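PDB 4ZNM: C-domain type II peptide synthetase from Streptomyces globisporus, which is a stand-alone condensation-domain protein of the nonribosomal peptide synthetase type, built on the two-lobed fold of the CoA-dependent acyltransferase clan. Local coordinates for residues 214-219 and 313-318; 345-350 and 356-361. All coordinates share one frame; numbering follows the deposited sequence. Where two conformers were deposited one is given.

Contact 1 (214-219 and 313-318); sequences EFWRKR and FLPLRT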
# COMPACT_ATOMS: atom_id res chain seq x y z
N GLU A 214 -13.05 -0.31 24.72
CA GLU A 214 -12.72 0.29 26.02
C GLU A 214 -11.22 0.50 26.10
O GLU A 214 -10.78 1.51 26.61
CB GLU A 214 -13.20 -0.56 27.19
CG GLU A 214 -13.42 0.26 28.48
CD GLU A 214 -13.80 -0.60 29.69
OE1 GLU A 214 -14.65 -1.51 29.55
OE2 GLU A 214 -13.25 -0.36 30.79
N PHE A 215 -10.43 -0.44 25.57
CA PHE A 215 -8.98 -0.24 25.50
C PHE A 215 -8.62 1.03 24.72
O PHE A 215 -7.79 1.82 25.15
CB PHE A 215 -8.29 -1.44 24.85
CG PHE A 215 -6.88 -1.15 24.41
CD1 PHE A 215 -5.84 -1.27 25.29
CD2 PHE A 215 -6.61 -0.73 23.13
CE1 PHE A 215 -4.56 -0.97 24.91
CE2 PHE A 215 -5.33 -0.41 22.74
CZ PHE A 215 -4.30 -0.56 23.63
N TRP A 216 -9.23 1.24 23.56
CA TRP A 216 -8.87 2.36 22.69
C TRP A 216 -9.30 3.71 23.24
O TRP A 216 -8.56 4.69 23.12
CB TRP A 216 -9.44 2.15 21.30
CG TRP A 216 -8.69 1.11 20.51
CD1 TRP A 216 -9.12 -0.14 20.16
CD2 TRP A 216 -7.37 1.24 20.00
NE1 TRP A 216 -8.15 -0.78 19.43
CE2 TRP A 216 -7.06 0.05 19.31
CE3 TRP A 216 -6.42 2.26 20.02
CZ2 TRP A 216 -5.83 -0.16 18.68
CZ3 TRP A 216 -5.22 2.07 19.37
CH2 TRP A 216 -4.93 0.87 18.72
N ARG A 217 -10.50 3.77 23.82
CA ARG A 217 -10.98 4.99 24.47
C ARG A 217 -9.94 5.45 25.49
O ARG A 217 -9.57 6.63 25.54
CB ARG A 217 -12.33 4.76 25.19
CG ARG A 217 -13.55 4.79 24.29
CD ARG A 217 -14.85 4.61 25.12
NE ARG A 217 -15.74 3.61 24.53
CZ ARG A 217 -16.04 2.42 25.06
NH1 ARG A 217 -15.56 2.05 26.25
NH2 ARG A 217 -16.85 1.60 24.41
N LYS A 218 -9.46 4.51 26.29
CA LYS A 218 -8.44 4.85 27.30
C LYS A 218 -7.11 5.18 26.65
O LYS A 218 -6.50 6.19 26.95
CB LYS A 218 -8.24 3.71 28.31
CG LYS A 218 -9.48 3.34 29.11
CD LYS A 218 -9.25 2.10 29.96
CE LYS A 218 -10.46 1.79 30.84
NZ LYS A 218 -10.30 0.54 31.63
N ARG A 219 -6.65 4.30 25.76
CA ARG A 219 -5.34 4.48 25.15
C ARG A 219 -5.20 5.77 24.36
O ARG A 219 -4.14 6.39 24.34
CB ARG A 219 -5.04 3.31 24.23
CG ARG A 219 -3.59 3.22 23.84
CD ARG A 219 -2.67 2.90 25.04
NE ARG A 219 -1.40 2.53 24.49
CZ ARG A 219 -0.49 3.39 24.05
NH1 ARG A 219 -0.69 4.69 24.16
NH2 ARG A 219 0.63 2.93 23.50
N PHE A 313 -6.48 1.11 8.67
CA PHE A 313 -5.88 2.28 9.31
C PHE A 313 -5.81 2.03 10.81
O PHE A 313 -6.83 1.73 11.43
CB PHE A 313 -6.76 3.49 8.93
CG PHE A 313 -6.20 4.84 9.26
CD1 PHE A 313 -5.47 5.56 8.33
CD2 PHE A 313 -6.49 5.43 10.49
CE1 PHE A 313 -5.02 6.84 8.60
CE2 PHE A 313 -6.05 6.71 10.78
CZ PHE A 313 -5.31 7.42 9.82
N LEU A 314 -4.61 2.09 11.38
CA LEU A 314 -4.37 1.60 12.73
C LEU A 314 -3.51 2.60 13.51
O LEU A 314 -2.32 2.77 13.23
CB LEU A 314 -3.67 0.24 12.68
CG LEU A 314 -3.29 -0.39 14.03
CD1 LEU A 314 -4.54 -0.69 14.85
CD2 LEU A 314 -2.42 -1.64 13.85
N PRO A 315 -4.10 3.30 14.48
CA PRO A 315 -3.30 4.35 15.12
C PRO A 315 -2.34 3.81 16.18
O PRO A 315 -2.72 3.00 17.02
CB PRO A 315 -4.35 5.28 15.73
CG PRO A 315 -5.60 4.48 15.82
CD PRO A 315 -5.54 3.44 14.75
N LEU A 316 -1.09 4.27 16.10
CA LEU A 316 -0.02 3.84 17.00
C LEU A 316 0.41 5.02 17.84
O LEU A 316 1.00 5.96 17.31
CB LEU A 316 1.18 3.29 16.21
CG LEU A 316 0.85 2.12 15.30
CD1 LEU A 316 2.05 1.60 14.55
CD2 LEU A 316 0.21 0.99 16.06
N ARG A 317 0.10 4.98 19.13
CA ARG A 317 0.45 6.07 20.04
C ARG A 317 1.56 5.66 20.97
O ARG A 317 1.39 4.72 21.73
CB ARG A 317 -0.74 6.48 20.87
CG ARG A 317 -0.44 7.64 21.81
CD ARG A 317 -1.67 8.03 22.60
NE ARG A 317 -1.53 9.33 23.26
CZ ARG A 317 -2.38 9.81 24.16
NH1 ARG A 317 -3.43 9.10 24.53
NH2 ARG A 317 -2.21 11.01 24.66
N THR A 318 2.67 6.39 20.93
CA THR A 318 3.81 6.11 21.80
C THR A 318 4.29 7.37 22.50
O THR A 318 4.35 8.45 21.90
CB THR A 318 4.99 5.52 21.00
OG1 THR A 318 4.51 4.43 20.22
CG2 THR A 318 6.10 5.00 21.92
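Arg219, in the last turn of the helix segment 214-219, and Arg317 of the strand segment 313-318 link two backbones whose axes stay 11.0 Å apart at closest approach, with N-to-C directions 46° apart, a gap that side chains from both segments reach across to the opposite backbone or side chains. Each arginine bonds the main-chain carbonyl of the other. NH2 of Arg219 lies 2.6 Å from the O of Arg317 and meets it nearly end-on, although that oxygen is tilted somewhat from the guanidinium plane and the N-H points at it at a bent 134°. In return, NH1 of Arg317 gives a straighter bond of 2.8 Å to O of Arg219, which lies close to the guanidinium plane of Arg317. The two chains are shaped differently: Arg317 is extended from CG to NE, reaching straight across to the helix end, whereas Arg219 is bent at chi2 (66°), its guanidinium coming beside CB of Arg317 and up to the carbonyl. Acidic partners probably offset the two like charges: Glu339 forms a salt bridge to NE of Arg219, and Asp288 one to NE of Arg317.

The strand belongs to the two-stranded antiparallel ribbon 288-295/312-319 of the condensation-domain fold, and helix 207-219 packs beside it with the short helix 339-342 also in contact. One turn earlier in the helix, Trp216 turns its six-membered ring toward the strand; its edge carbon CH2 is 3.5 Å from the O of Pro315, near the ring plane. CZ2 touches Leu314 CD1 at 4.1 Å, the two side chains crossing at about a right angle, and CZ3 approaches Pro315 CG at 4.3 Å. Phe215 CE2 lies over the centre of one indole face, 3.7 Å above it, while NE1 donates to the carbonyl of His343, which helps fix the rotation of the ring.

Contact 2 (345-350 and 356-361); sequences LPFSRL and ELMASA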
# COMPACT_ATOMS: atom_id res chain seq x y z
N LEU A 345 -9.13 -2.90 15.63
CA LEU A 345 -10.49 -2.74 15.13
C LEU A 345 -10.55 -2.06 13.77
O LEU A 345 -9.72 -1.20 13.46
CB LEU A 345 -11.31 -1.90 16.12
CG LEU A 345 -11.58 -2.47 17.52
CD1 LEU A 345 -12.30 -1.42 18.34
CD2 LEU A 345 -12.41 -3.76 17.44
N PRO A 346 -11.58 -2.39 12.97
CA PRO A 346 -11.78 -1.61 11.75
C PRO A 346 -11.93 -0.14 12.10
O PRO A 346 -12.79 0.21 12.92
CB PRO A 346 -13.09 -2.17 11.16
CG PRO A 346 -13.45 -3.36 12.01
CD PRO A 346 -12.74 -3.24 13.29
N PHE A 347 -11.12 0.70 11.46
CA PHE A 347 -11.03 2.09 11.87
C PHE A 347 -12.38 2.82 11.82
O PHE A 347 -12.65 3.66 12.66
CB PHE A 347 -10.01 2.84 11.01
CG PHE A 347 -9.70 4.22 11.52
CD1 PHE A 347 -10.11 5.34 10.83
CD2 PHE A 347 -9.00 4.40 12.70
CE1 PHE A 347 -9.81 6.63 11.30
CE2 PHE A 347 -8.71 5.67 13.16
CZ PHE A 347 -9.12 6.78 12.46
N SER A 348 -13.23 2.51 10.84
CA SER A 348 -14.52 3.20 10.71
C SER A 348 -15.42 2.94 11.93
O SER A 348 -16.27 3.77 12.26
CB SER A 348 -15.23 2.77 9.42
OG SER A 348 -15.63 1.42 9.52
N ARG A 349 -15.19 1.83 12.62
CA ARG A 349 -15.87 1.53 13.88
C ARG A 349 -15.16 2.09 15.12
O ARG A 349 -15.78 2.31 16.16
CB ARG A 349 -16.02 0.00 14.05
CG ARG A 349 -17.05 -0.63 13.11
CD ARG A 349 -18.47 -0.10 13.36
NE ARG A 349 -19.41 -0.56 12.33
CZ ARG A 349 -20.13 -1.68 12.40
NH1 ARG A 349 -20.95 -1.99 11.40
NH2 ARG A 349 -20.03 -2.48 13.45
N LEU A 350 -13.86 2.29 15.02
CA LEU A 350 -13.10 2.81 16.14
C LEU A 350 -13.27 4.33 16.25
O LEU A 350 -13.43 4.85 17.33
CB LEU A 350 -11.62 2.46 15.99
CG LEU A 350 -10.63 3.20 16.90
CD1 LEU A 350 -11.03 3.00 18.34
CD2 LEU A 350 -9.21 2.73 16.69
N GLU A 356 -12.14 12.97 18.04
CA GLU A 356 -11.27 14.13 17.76
C GLU A 356 -9.88 13.69 17.27
O GLU A 356 -9.03 14.53 16.98
CB GLU A 356 -11.13 15.03 19.00
CG GLU A 356 -12.44 15.60 19.58
CD GLU A 356 -13.22 16.48 18.61
OE1 GLU A 356 -12.61 17.03 17.66
OE2 GLU A 356 -14.44 16.64 18.79
N LEU A 357 -9.65 12.39 17.19
CA LEU A 357 -8.35 11.85 16.80
C LEU A 357 -7.76 12.50 15.53
O LEU A 357 -6.54 12.66 15.42
CB LEU A 357 -8.45 10.34 16.59
CG LEU A 357 -7.11 9.62 16.33
CD1 LEU A 357 -6.24 9.66 17.60
CD2 LEU A 357 -7.35 8.20 15.88
N MSE A 358 -8.61 12.85 14.57
CA MSE A 358 -8.09 13.31 13.29
C MSE A 358 -8.20 14.80 13.11
O MSE A 358 -8.11 15.30 11.99
CB MSE A 358 -8.83 12.64 12.12
CG MSE A 358 -8.64 11.13 11.97
SE MSE A 358 -9.74 10.56 10.47
CE MSE A 358 -11.45 10.90 11.37
N ALA A 359 -8.42 15.55 14.18
CA ALA A 359 -8.67 16.99 14.03
C ALA A 359 -7.56 17.79 13.30
O ALA A 359 -7.71 18.99 13.13
CB ALA A 359 -8.92 17.60 15.38
N SER A 360 -6.49 17.11 12.89
CA SER A 360 -5.44 17.73 12.06
C SER A 360 -5.33 17.07 10.67
O SER A 360 -4.28 17.10 10.01
CB SER A 360 -4.10 17.68 12.77
OG SER A 360 -3.92 18.88 13.50
N ALA A 361 -6.43 16.47 10.23
CA ALA A 361 -6.51 15.92 8.90
C ALA A 361 -6.97 16.97 7.96
O ALA A 361 -6.45 17.08 6.82
CB ALA A 361 -7.45 14.72 8.87
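Phe347, in the first turn of the short helix 347-350, directs its ring rim at two neighbouring residues of the 356-361 loop, Leu357 and Met358. The close part of the contact is wholly apolar. With CG anti to the backbone N (chi1 -170°), the phenyl group extends from the helix toward the loop. CD2 of Leu357 comes at the ring edge, 4.0 Å from Phe347 CE2 and 4.1 Å from CZ, lying in the ring plane. Around the same rim, the selenium of Met358, a selenomethionine in the model, sits 4.0 Å from CE1. It is 5.3 Å from the ring centroid and 85° off the ring normal, an edge-on Met-aromatic contact.

Leu357 and Met358 occupy the two central positions of a type I beta turn from Glu356 to Ala359, closed by a 3.0 Å bond from Ala359 N to Glu356 O, and both of these side chains point toward the helix. Pro346 is at the N-cap position of this short helix of the condensation domain, which packs against strand 312-319; its carbonyl accepts from the backbone N of both Arg349 and Leu350. Leu357 and Phe347 are buried, both also packing on Pro315, and Phe313 meets the Phe347 ring with planes at about 60°. The Met358 side, by contrast, is partly exposed: it touches Met29 and Ile351 and borders the exposed turn ends, Glu356 and Ala359.

Contacts 1 and 2 have centres about 10 Å apart and share a boundary: Phe313 O lies 3.4 Å from Phe347 CB, and Trp216 CB lies 3.5 Å from Leu350 CD1. Both are largely buried, but each has a partly exposed margin, formed by the paired arginines in contact 1 and by the selenomethionine in contact 2. Pro315 belongs to both neighbourhoods, since strand 312-319 faces helix 207-219 as well as helix 347-350 and the loop that follows it. Their chemistry and span differ. Contact 1 joins elements 94 residues apart, through charged side chains and carbonyls beside an indole; contact 2 closes a local loop, through hydrocarbon and selenium alone.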